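Local atomic coordinates of AceL NrdHF-1-1 Intein (Metagenome, PDB entry 6ZGQ), a protein that is a naturally split class 3 intein, here joined into one chain and made inactive for splicing, whose active form would excise itself and ligate its flanking sequences. Residues K13-K17 against D30-Q34; N22-I26 against F131-S135; I58-E62 against A89-E93; F100-E104 against N149-T153. All blocks are in the same frame, centred on the assembly; numbering follows the deposited sequence.

Interaction 1 (K13-K17 against D30-Q34)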
loop_
_atom_site.group_PDB
_atom_site.type_symbol
_atom_site.label_atom_id
_atom_site.label_comp_id
_atom_site.label_asym_id
_atom_site.label_seq_id
_atom_site.Cartn_x
_atom_site.Cartn_y
_atom_site.Cartn_z
ATOM N N LYS A 13 -1.729 4.906 -7.690
ATOM C CA LYS A 13 -0.801 4.373 -8.702
ATOM C C LYS A 13 -0.020 3.198 -8.110
ATOM O O LYS A 13 0.367 3.259 -6.948
ATOM C CB LYS A 13 0.147 5.463 -9.218
ATOM C CG LYS A 13 -0.528 6.414 -10.186
ATOM C CD LYS A 13 0.401 7.516 -10.630
ATOM C CE LYS A 13 -0.367 8.554 -11.416
ATOM N NZ LYS A 13 -0.960 8.003 -12.664
ATOM N N VAL A 14 0.147 2.136 -8.906
ATOM C CA VAL A 14 0.927 0.939 -8.552
ATOM C C VAL A 14 2.202 0.979 -9.404
ATOM O O VAL A 14 2.110 1.148 -10.626
ATOM C CB VAL A 14 0.131 -0.363 -8.829
ATOM C CG1 VAL A 14 1.018 -1.600 -8.722
ATOM C CG2 VAL A 14 -1.062 -0.478 -7.886
ATOM N N THR A 15 3.365 0.876 -8.756
ATOM C CA THR A 15 4.656 0.870 -9.462
ATOM C C THR A 15 4.811 -0.459 -10.192
ATOM O O THR A 15 4.626 -1.504 -9.574
ATOM C CB THR A 15 5.801 1.173 -8.490
ATOM O OG1 THR A 15 5.539 2.470 -7.963
ATOM C CG2 THR A 15 7.172 1.166 -9.167
ATOM N N THR A 16 5.068 -0.376 -11.505
ATOM C CA THR A 16 5.266 -1.521 -12.414
ATOM C C THR A 16 6.653 -1.367 -13.057
ATOM O O THR A 16 7.304 -0.341 -12.807
ATOM C CB THR A 16 4.149 -1.605 -13.492
ATOM O OG1 THR A 16 4.412 -0.695 -14.565
ATOM C CG2 THR A 16 2.780 -1.295 -12.908
ATOM N N LYS A 17 7.093 -2.364 -13.840
ATOM C CA LYS A 17 8.390 -2.322 -14.548
ATOM C C LYS A 17 8.439 -1.160 -15.555
ATOM O O LYS A 17 9.519 -0.631 -15.807
ATOM C CB LYS A 17 8.707 -3.653 -15.265
ATOM C CG LYS A 17 10.192 -3.817 -15.626
ATOM C CD LYS A 17 10.492 -5.020 -16.513
ATOM C CE LYS A 17 11.883 -4.908 -17.123
ATOM N NZ LYS A 17 12.285 -6.117 -17.893
ATOM N N ASP A 30 0.258 -7.323 -16.119
ATOM C CA ASP A 30 1.174 -6.256 -15.663
ATOM C C ASP A 30 2.265 -6.861 -14.769
ATOM O O ASP A 30 2.034 -7.890 -14.132
ATOM C CB ASP A 30 0.429 -5.136 -14.919
ATOM C CG ASP A 30 -0.288 -4.190 -15.857
ATOM O OD1 ASP A 30 0.365 -3.663 -16.771
ATOM O OD2 ASP A 30 -1.508 -3.997 -15.688
ATOM N N GLU A 31 3.430 -6.213 -14.748
ATOM C CA GLU A 31 4.588 -6.611 -13.935
ATOM C C GLU A 31 4.732 -5.617 -12.776
ATOM O O GLU A 31 5.360 -4.561 -12.948
ATOM C CB GLU A 31 5.850 -6.634 -14.805
ATOM C CG GLU A 31 5.726 -7.562 -15.998
ATOM C CD GLU A 31 6.967 -7.551 -16.864
ATOM O OE1 GLU A 31 7.091 -6.651 -17.722
ATOM O OE2 GLU A 31 7.813 -8.445 -16.681
ATOM N N VAL A 32 4.184 -5.987 -11.616
ATOM C CA VAL A 32 4.043 -5.102 -10.448
ATOM C C VAL A 32 5.258 -5.272 -9.541
ATOM O O VAL A 32 5.688 -6.412 -9.318
ATOM C CB VAL A 32 2.744 -5.440 -9.664
ATOM C CG1 VAL A 32 2.646 -4.661 -8.358
ATOM C CG2 VAL A 32 1.516 -5.180 -10.530
ATOM N N LEU A 33 5.796 -4.156 -9.033
ATOM C CA LEU A 33 6.893 -4.190 -8.046
ATOM C C LEU A 33 6.319 -4.678 -6.717
ATOM O O LEU A 33 5.573 -3.933 -6.058
ATOM C CB LEU A 33 7.533 -2.804 -7.883
ATOM C CG LEU A 33 8.774 -2.751 -6.983
ATOM C CD1 LEU A 33 9.861 -3.682 -7.498
ATOM C CD2 LEU A 33 9.303 -1.332 -6.858
ATOM N N GLN A 34 6.623 -5.934 -6.367
ATOM C CA GLN A 34 6.209 -6.533 -5.094
ATOM C C GLN A 34 7.370 -6.426 -4.110
ATOM O O GLN A 34 8.511 -6.203 -4.533
ATOM C CB GLN A 34 5.733 -7.986 -5.274
ATOM C CG GLN A 34 6.821 -9.009 -5.559
ATOM C CD GLN A 34 6.404 -10.401 -5.150
ATOM O OE1 GLN A 34 5.240 -10.775 -5.281
ATOM N NE2 GLN A 34 7.346 -11.175 -4.632
#
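T16 and V32 form the single backbone bridge where strand 13-15 and strand 32-34 meet at a steep 71°, so that the two backbones touch briefly and then diverge. L33 N donates to T15 O at 2.9 Å, nearly straight at the hydrogen, and K17 N reaches E31 O at 2.9 Å in a more bent bond. The same E31 O lies 3.1 Å from T16 CA, a CA-H...O contact. In this intein, probably a Hint-type beta fold, the bridge joins strand 13-15 of the large antiparallel sheet to the small hairpin of strands 32-35 and 42-45. V14 sends CG1, anti to its backbone N (chi1 169°), to V32 CG1 at 3.5 Å, a closeness that is doubtful because V32 is modelled in two conformers. T15 and L33 run side by side, CG2 against CD2 at 4.0 Å, while the T15 hydroxyl is taken by D20. K17 lies alongside E31 with CD 4.0 Å from OE1. The charged ends do not pair, K17 NZ staying 5.2 Å from E31 OE2. F141 and V142 of strand 140-144 pack against the valines and L33, respectively.

Interaction 2 (N22-I26 against F131-S135); sequences NIENI and FHALS
The 3-10 turn I23-N25, which follows strand 20-22, rests on strand 128-135 through E24 over the H132 ring and I23 beside the CB and carbonyl of that residue, with I26 just beyond it against L134. No hydrogen bond joins the two segments; the contact is apolar packing plus one CH-pi approach to an imidazole. E24 places CB over one face of the H132 ring, 3.3 Å above its plane and offset toward the rim, with NE2 3.4 Å away. The carboxylate of E24 bends off to G11 N, and H132 NE2 is bonded to E130 OE1, which is likely to limit the rotation of the ring. Within the Hint fold the contact lays this turn against a strand that also pairs with strands 8-9 and 49-55; A133, pointing away from the turn, is probably the engineered alanine that replaces a cysteine. I23 extends its CG1 arm anti to the backbone N (chi1 -173°), bringing CG1 to 3.8 Å from H132 CB and CD1 to 3.7 Å from H132 O. With alanine at H132, E24 CB is likely to lose the ring it packs on and E130 OE1 its partner. I26 CG2 presses on L134 CD2 at 3.5 Å, closer than usual for two methyls, the side chains crossing at about a right angle. V14 touches I23, I26 and L134.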
loop_
_atom_site.group_PDB
_atom_site.type_symbol
_atom_site.label_atom_id
_atom_site.label_comp_id
_atom_site.label_asym_id
_atom_site.label_seq_id
_atom_site.Cartn_x
_atom_site.Cartn_y
_atom_site.Cartn_z
ATOM N N ASN A 22 -2.180 3.549 -12.787
ATOM C CA ASN A 22 -3.442 3.663 -12.033
ATOM C C ASN A 22 -3.924 2.253 -11.688
ATOM O O ASN A 22 -4.000 1.401 -12.580
ATOM C CB ASN A 22 -4.493 4.428 -12.849
ATOM C CG ASN A 22 -4.039 5.830 -13.207
ATOM O OD1 ASN A 22 -3.301 6.456 -12.456
ATOM N ND2 ASN A 22 -4.480 6.329 -14.355
ATOM N N ILE A 23 -4.181 2.001 -10.402
ATOM C CA ILE A 23 -4.501 0.651 -9.910
ATOM C C ILE A 23 -5.691 0.064 -10.684
ATOM O O ILE A 23 -5.677 -1.127 -10.988
ATOM C CB ILE A 23 -4.717 0.614 -8.374
ATOM C CG1 ILE A 23 -4.869 -0.837 -7.882
ATOM C CG2 ILE A 23 -5.909 1.481 -7.963
ATOM C CD1 ILE A 23 -4.609 -1.021 -6.404
ATOM N N GLU A 24 -6.678 0.902 -11.036
ATOM C CA GLU A 24 -7.893 0.451 -11.753
ATOM C C GLU A 24 -7.581 -0.065 -13.162
ATOM O O GLU A 24 -8.464 -0.667 -13.787
ATOM C CB GLU A 24 -8.934 1.568 -11.869
ATOM C CG GLU A 24 -8.459 2.773 -12.672
ATOM C CD GLU A 24 -7.942 3.907 -11.806
ATOM O OE1 GLU A 24 -7.504 3.651 -10.665
ATOM O OE2 GLU A 24 -7.985 5.060 -12.273
ATOM N N ASN A 25 -6.362 0.201 -13.655
ATOM C CA ASN A 25 -5.902 -0.238 -14.986
ATOM C C ASN A 25 -4.955 -1.443 -14.919
ATOM O O ASN A 25 -4.549 -1.936 -15.968
ATOM C CB ASN A 25 -5.215 0.914 -15.736
ATOM C CG ASN A 25 -6.152 2.065 -16.013
ATOM O OD1 ASN A 25 -5.822 3.220 -15.760
ATOM N ND2 ASN A 25 -7.335 1.754 -16.522
ATOM N N ILE A 26 -4.613 -1.913 -13.714
ATOM C CA ILE A 26 -3.735 -3.090 -13.539
ATOM C C ILE A 26 -4.488 -4.350 -14.002
ATOM O O ILE A 26 -5.661 -4.528 -13.640
ATOM C CB ILE A 26 -3.271 -3.246 -12.067
ATOM C CG1 ILE A 26 -2.316 -2.106 -11.660
ATOM C CG2 ILE A 26 -2.632 -4.614 -11.831
ATOM C CD1 ILE A 26 -0.930 -2.197 -12.261
ATOM N N PHE A 131 -12.905 1.159 -5.004
ATOM C CA PHE A 131 -11.600 0.751 -4.445
ATOM C C PHE A 131 -11.146 -0.512 -5.201
ATOM O O PHE A 131 -11.986 -1.341 -5.592
ATOM C CB PHE A 131 -11.675 0.426 -2.941
ATOM C CG PHE A 131 -12.060 1.581 -2.048
ATOM C CD1 PHE A 131 -13.347 2.088 -2.059
ATOM C CD2 PHE A 131 -11.148 2.121 -1.150
ATOM C CE1 PHE A 131 -13.707 3.137 -1.232
ATOM C CE2 PHE A 131 -11.512 3.167 -0.313
ATOM C CZ PHE A 131 -12.794 3.673 -0.354
ATOM N N HIS A 132 -9.833 -0.643 -5.398
ATOM C CA HIS A 132 -9.231 -1.746 -6.142
ATOM C C HIS A 132 -8.163 -2.423 -5.255
ATOM O O HIS A 132 -7.619 -1.769 -4.344
ATOM C CB HIS A 132 -8.637 -1.219 -7.458
ATOM C CG HIS A 132 -9.651 -0.628 -8.383
ATOM N ND1 HIS A 132 -10.213 -1.341 -9.418
ATOM C CD2 HIS A 132 -10.201 0.608 -8.434
ATOM C CE1 HIS A 132 -11.077 -0.576 -10.061
ATOM N NE2 HIS A 132 -11.090 0.614 -9.483
ATOM N N ALA A 133 -7.925 -3.717 -5.502
ATOM C CA ALA A 133 -6.945 -4.543 -4.771
ATOM C C ALA A 133 -6.237 -5.510 -5.721
ATOM O O ALA A 133 -6.830 -5.906 -6.722
ATOM C CB ALA A 133 -7.631 -5.329 -3.660
ATOM N N LEU A 134 -4.987 -5.866 -5.398
ATOM C CA LEU A 134 -4.192 -6.886 -6.105
ATOM C C LEU A 134 -3.726 -7.963 -5.119
ATOM O O LEU A 134 -3.507 -7.653 -3.946
ATOM C CB LEU A 134 -2.944 -6.250 -6.730
ATOM C CG LEU A 134 -3.141 -4.968 -7.531
ATOM C CD1 LEU A 134 -1.791 -4.436 -7.998
ATOM C CD2 LEU A 134 -4.063 -5.218 -8.708
ATOM N N SER A 135 -3.593 -9.200 -5.604
ATOM C CA SER A 135 -2.862 -10.270 -4.917
ATOM C C SER A 135 -1.541 -10.492 -5.660
ATOM O O SER A 135 -1.550 -10.609 -6.891
ATOM C CB SER A 135 -3.696 -11.550 -4.875
ATOM O OG SER A 135 -4.960 -11.284 -4.278
#

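Interaction 3 (I58-E62 against A89-E93); sequences IYHFE and AKDFE
Y59 and F61 on strand 57-63 receive the 89-92 turn on their rings. K90 lays its CA over the Y59 face, 3.9 Å from the ring centroid and 27° off the normal, and its CB comes to 3.4 Å from Y59 OH. A89 fits between the two aromatics: its CB meets Y59 CB at 4.0 Å and F61 CE1, in the plane of that ring, at 3.9 Å. A89 O lies over the Y59 face and at the F61 edge, and accepts the turn-closing bond from F92 N. F92 swings CG opposite its backbone N (chi1 -175°), which brings CD2 to F61 CE2. F61 also points its edge at the face of F92 in an offset edge-to-face pair, centroids 6.0 Å apart and planes at 71°. This aromatic cluster joins a three-stranded antiparallel sheet to the connection between strands 83-88 and 98-104. A valine in place of Y59 would probably uncover the backbone at A89 and K90 and leave H122, which stacks on the tyrosine ring, without its partner. Further out, F92 meets Y78 edge-to-face and takes a cation-pi contact from K98, while K90 bonds N73 OD1. M76 of strand 75-80 touches F61 and A89.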
loop_
_atom_site.group_PDB
_atom_site.type_symbol
_atom_site.label_atom_id
_atom_site.label_comp_id
_atom_site.label_asym_id
_atom_site.label_seq_id
_atom_site.Cartn_x
_atom_site.Cartn_y
_atom_site.Cartn_z
ATOM N N ILE A 58 -13.043 5.300 4.284
ATOM C CA ILE A 58 -11.621 5.296 3.914
ATOM C C ILE A 58 -10.789 5.632 5.154
ATOM O O ILE A 58 -11.267 6.402 6.007
ATOM C CB ILE A 58 -11.370 6.315 2.768
ATOM C CG1 ILE A 58 -10.102 5.990 1.981
ATOM C CG2 ILE A 58 -11.352 7.750 3.288
ATOM C CD1 ILE A 58 -10.079 6.650 0.627
ATOM N N TYR A 59 -9.602 5.012 5.243
ATOM C CA TYR A 59 -8.523 5.348 6.198
ATOM C C TYR A 59 -7.380 5.986 5.406
ATOM O O TYR A 59 -6.789 5.315 4.538
ATOM C CB TYR A 59 -8.010 4.102 6.929
ATOM C CG TYR A 59 -8.902 3.722 8.073
ATOM C CD1 TYR A 59 -10.066 3.000 7.853
ATOM C CD2 TYR A 59 -8.611 4.129 9.369
ATOM C CE1 TYR A 59 -10.904 2.658 8.897
ATOM C CE2 TYR A 59 -9.449 3.798 10.421
ATOM C CZ TYR A 59 -10.597 3.070 10.177
ATOM O OH TYR A 59 -11.419 2.741 11.221
ATOM N N HIS A 60 -7.130 7.271 5.690
ATOM C CA HIS A 60 -6.095 8.087 5.042
ATOM C C HIS A 60 -4.936 8.256 6.021
ATOM O O HIS A 60 -5.081 8.961 7.030
ATOM C CB HIS A 60 -6.660 9.451 4.600
ATOM C CG HIS A 60 -5.658 10.321 3.908
ATOM N ND1 HIS A 60 -5.757 11.694 3.884
ATOM C CD2 HIS A 60 -4.527 10.013 3.231
ATOM C CE1 HIS A 60 -4.735 12.196 3.213
ATOM N NE2 HIS A 60 -3.976 11.195 2.800
ATOM N N PHE A 61 -3.835 7.546 5.735
ATOM C CA PHE A 61 -2.553 7.651 6.450
ATOM C C PHE A 61 -1.710 8.721 5.737
ATOM O O PHE A 61 -1.543 8.614 4.526
ATOM C CB PHE A 61 -1.819 6.297 6.420
ATOM C CG PHE A 61 -2.511 5.193 7.183
ATOM C CD1 PHE A 61 -3.575 4.498 6.624
ATOM C CD2 PHE A 61 -2.080 4.834 8.448
ATOM C CE1 PHE A 61 -4.199 3.477 7.318
ATOM C CE2 PHE A 61 -2.706 3.821 9.151
ATOM C CZ PHE A 61 -3.769 3.140 8.586
ATOM N N GLU A 62 -1.219 9.738 6.461
ATOM C CA GLU A 62 -0.463 10.858 5.865
ATOM C C GLU A 62 0.624 11.378 6.817
ATOM O O GLU A 62 0.322 11.783 7.943
ATOM C CB GLU A 62 -1.395 12.016 5.464
ATOM C CG GLU A 62 -0.680 13.127 4.691
ATOM C CD GLU A 62 -1.592 14.225 4.167
ATOM O OE1 GLU A 62 -2.744 14.342 4.630
ATOM O OE2 GLU A 62 -1.147 14.987 3.282
ATOM N N ALA A 89 -6.082 -1.738 8.497
ATOM C CA ALA A 89 -6.056 -0.271 8.601
ATOM C C ALA A 89 -6.864 0.234 9.805
ATOM O O ALA A 89 -6.365 1.056 10.572
ATOM C CB ALA A 89 -6.568 0.350 7.308
ATOM N N LYS A 90 -8.087 -0.278 9.979
ATOM C CA LYS A 90 -8.974 0.134 11.080
ATOM C C LYS A 90 -8.416 -0.234 12.467
ATOM O O LYS A 90 -8.831 0.377 13.461
ATOM C CB LYS A 90 -10.378 -0.468 10.901
ATOM C CG LYS A 90 -10.448 -1.982 11.054
ATOM C CD LYS A 90 -11.834 -2.517 10.749
ATOM C CE LYS A 90 -11.992 -3.956 11.210
ATOM N NZ LYS A 90 -13.063 -4.652 10.451
ATOM N N ASP A 91 -7.499 -1.213 12.525
ATOM C CA ASP A 91 -6.913 -1.716 13.780
ATOM C C ASP A 91 -5.548 -1.090 14.092
ATOM O O ASP A 91 -5.104 -1.193 15.235
ATOM C CB ASP A 91 -6.784 -3.252 13.749
ATOM C CG ASP A 91 -8.130 -3.947 13.700
ATOM O OD1 ASP A 91 -9.059 -3.482 14.393
ATOM O OD2 ASP A 91 -8.262 -4.940 12.959
ATOM N N PHE A 92 -4.904 -0.444 13.107
ATOM C CA PHE A 92 -3.515 0.035 13.257
ATOM C C PHE A 92 -3.424 1.111 14.339
ATOM O O PHE A 92 -4.141 2.117 14.278
ATOM C CB PHE A 92 -2.918 0.563 11.940
ATOM C CG PHE A 92 -1.463 0.948 12.060
ATOM C CD1 PHE A 92 -0.460 -0.012 11.986
ATOM C CD2 PHE A 92 -1.095 2.266 12.285
ATOM C CE1 PHE A 92 0.873 0.337 12.115
ATOM C CE2 PHE A 92 0.235 2.619 12.419
ATOM C CZ PHE A 92 1.223 1.653 12.336
ATOM N N GLU A 93 -2.549 0.871 15.323
ATOM C CA GLU A 93 -2.229 1.832 16.390
ATOM C C GLU A 93 -0.758 2.226 16.256
ATOM O O GLU A 93 0.128 1.387 16.431
ATOM C CB GLU A 93 -2.523 1.245 17.783
ATOM C CG GLU A 93 -3.992 0.889 18.017
ATOM C CD GLU A 93 -4.943 2.086 18.122
ATOM O OE1 GLU A 93 -4.610 3.195 17.643
ATOM O OE2 GLU A 93 -6.054 1.909 18.675
#

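Interaction 4 (F100-E104 against N149-T153); sequences FIIVE and NRSVT
Two backbone hydrogen bonds tie I101 and V103 to strand 150-153, the strand segments running antiparallel with a marked twist, 141° between their directions. V152 N donates to I101 O at 2.9 Å, almost in line with the carbonyl. V103 N meets R150 O at 2.9 Å in a nearly straight N-H...O bond, yet the donor sits 52° out of the carbonyl plane. Between them I102 and S151 form a non-hydrogen-bonded pair, and CA-H...O contacts accompany it, S151 CA lying 3.1 Å from I101 O.

Water bridges continue the pairing. One accepts from I101 N and donates to V152 O at 2.6 Å; a second links R150 N to V103 O. A third donates to V103 O and accepts from R150 NH1 at 2.8 Å, in the guanidinium plane, so V103 O receives two waters.

Among apolar contacts, I101 CG2 packs on V152 CG2 at 3.6 Å as the two side chains cross, and V103 CG2 approaches the same V152 methyl. A methyl also packs on a carbonyl oxygen: with chi1 at -63°, I102 CG2 stands opposite the backbone N and lies 3.4 Å from R150 O.

The polar ends have partners beyond the pair. R150 extends from CG to NE, and its NH2 makes a salt bridge with D20; S151 OG bonds Q68 NE2.

Strand 150-154 probably leads straight to the C-terminal splice junction. Both strands belong to the large antiparallel sheet of the Hint fold. Strand 98-104 is flanked further by strands 75-80 and 109-114, strand 150-154 pairs on its other edge with strand 140-144, and I77 touches both I101 and V152.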
loop_
_atom_site.group_PDB
_atom_site.type_symbol
_atom_site.label_atom_id
_atom_site.label_comp_id
_atom_site.label_asym_id
_atom_site.label_seq_id
_atom_site.Cartn_x
_atom_site.Cartn_y
_atom_site.Cartn_z
ATOM N N PHE A 100 6.559 2.503 8.929
ATOM C CA PHE A 100 6.077 2.353 7.546
ATOM C C PHE A 100 7.287 2.377 6.603
ATOM O O PHE A 100 8.341 2.926 6.969
ATOM C CB PHE A 100 5.055 3.444 7.182
ATOM C CG PHE A 100 3.731 3.296 7.883
ATOM C CD1 PHE A 100 2.973 2.144 7.726
ATOM C CD2 PHE A 100 3.235 4.316 8.685
ATOM C CE1 PHE A 100 1.749 2.012 8.359
ATOM C CE2 PHE A 100 2.021 4.183 9.335
ATOM C CZ PHE A 100 1.273 3.032 9.164
ATOM N N ILE A 101 7.123 1.773 5.421
ATOM C CA ILE A 101 8.218 1.481 4.483
ATOM C C ILE A 101 8.072 2.365 3.234
ATOM O O ILE A 101 7.138 2.155 2.451
ATOM C CB ILE A 101 8.221 -0.023 4.101
ATOM C CG1 ILE A 101 8.215 -0.902 5.365
ATOM C CG2 ILE A 101 9.419 -0.365 3.216
ATOM C CD1 ILE A 101 7.946 -2.375 5.111
ATOM N N ILE A 102 8.968 3.358 3.100
ATOM C CA ILE A 102 9.098 4.247 1.929
ATOM C C ILE A 102 10.242 3.703 1.055
ATOM O O ILE A 102 11.251 3.212 1.600
ATOM C CB ILE A 102 9.384 5.718 2.355
ATOM C CG1 ILE A 102 8.221 6.294 3.174
ATOM C CG2 ILE A 102 9.652 6.614 1.148
ATOM C CD1 ILE A 102 8.539 7.611 3.853
ATOM N N VAL A 103 10.050 3.772 -0.267
ATOM C CA VAL A 103 11.015 3.333 -1.285
ATOM C C VAL A 103 11.486 4.593 -2.029
ATOM O O VAL A 103 10.706 5.171 -2.790
ATOM C CB VAL A 103 10.363 2.325 -2.267
ATOM C CG1 VAL A 103 11.406 1.645 -3.148
ATOM C CG2 VAL A 103 9.541 1.284 -1.511
ATOM N N GLU A 104 12.732 5.022 -1.793
ATOM C CA GLU A 104 13.226 6.325 -2.283
ATOM C C GLU A 104 14.153 6.133 -3.490
ATOM O O GLU A 104 14.906 5.142 -3.543
ATOM C CB GLU A 104 13.892 7.144 -1.152
ATOM C CG GLU A 104 14.892 6.378 -0.299
ATOM C CD GLU A 104 15.555 7.208 0.784
ATOM O OE1 GLU A 104 15.223 8.405 0.921
ATOM O OE2 GLU A 104 16.413 6.649 1.508
ATOM N N ASN A 149 5.886 9.942 -4.178
ATOM C CA ASN A 149 6.495 9.128 -3.106
ATOM C C ASN A 149 5.998 7.690 -3.215
ATOM O O ASN A 149 4.788 7.480 -3.375
ATOM C CB ASN A 149 6.156 9.670 -1.710
ATOM C CG ASN A 149 6.531 11.125 -1.526
ATOM O OD1 ASN A 149 5.681 11.955 -1.201
ATOM N ND2 ASN A 149 7.800 11.444 -1.735
ATOM N N ARG A 150 6.919 6.726 -3.123
ATOM C CA ARG A 150 6.609 5.292 -3.197
ATOM C C ARG A 150 6.693 4.689 -1.785
ATOM O O ARG A 150 7.534 5.113 -0.986
ATOM C CB ARG A 150 7.548 4.594 -4.198
ATOM C CG ARG A 150 7.417 5.171 -5.599
ATOM C CD ARG A 150 8.097 4.385 -6.707
ATOM N NE ARG A 150 7.797 5.056 -7.969
ATOM C CZ ARG A 150 8.382 6.172 -8.400
ATOM N NH1 ARG A 150 9.350 6.762 -7.700
ATOM N NH2 ARG A 150 8.000 6.703 -9.555
ATOM N N SER A 151 5.777 3.760 -1.482
ATOM C CA SER A 151 5.691 3.068 -0.184
ATOM C C SER A 151 5.128 1.664 -0.381
ATOM O O SER A 151 4.525 1.394 -1.428
ATOM C CB SER A 151 4.819 3.854 0.797
ATOM O OG SER A 151 3.491 4.025 0.313
ATOM N N VAL A 152 5.347 0.787 0.605
ATOM C CA VAL A 152 4.886 -0.614 0.568
ATOM C C VAL A 152 3.494 -0.645 1.208
ATOM O O VAL A 152 3.294 -0.014 2.250
ATOM C CB VAL A 152 5.880 -1.560 1.303
ATOM C CG1 VAL A 152 5.351 -2.986 1.432
ATOM C CG2 VAL A 152 7.231 -1.572 0.592
ATOM N N THR A 153 2.545 -1.320 0.555
ATOM C CA THR A 153 1.180 -1.507 1.075
ATOM C C THR A 153 0.787 -2.980 0.914
ATOM O O THR A 153 1.383 -3.672 0.081
ATOM C CB THR A 153 0.178 -0.574 0.367
ATOM O OG1 THR A 153 -0.981 -0.447 1.190
ATOM C CG2 THR A 153 -0.217 -1.094 -1.017
HETATM O O HOH W 1 4.647 0.497 4.410
HETATM O O HOH W 2 9.597 7.799 -2.172
HETATM O O HOH W 3 10.780 5.913 -5.426
#

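Overall arrangement
Interactions 1 and 4 both reach the large antiparallel sheet, through strands 13-15, 98-104 and 150-154, with centres 13 Å apart. Interaction 1 also touches interaction 2, their centres about 10 Å apart, where K13 NZ probably bonds N22 OD1 and V14 packs on I23. Interaction 3 lies on the other side of the chain's centre from interaction 1, about 23 Å between centres, but F92 and F61 pack on F100 of interaction 4. Along the chain, the segments of interaction 2 alternate with those of interactions 1 and 4, while interaction 3 falls wholly between its two segments. Early and late residues are thus interleaved, consistent with a split intein whose two pieces make one compact Hint domain.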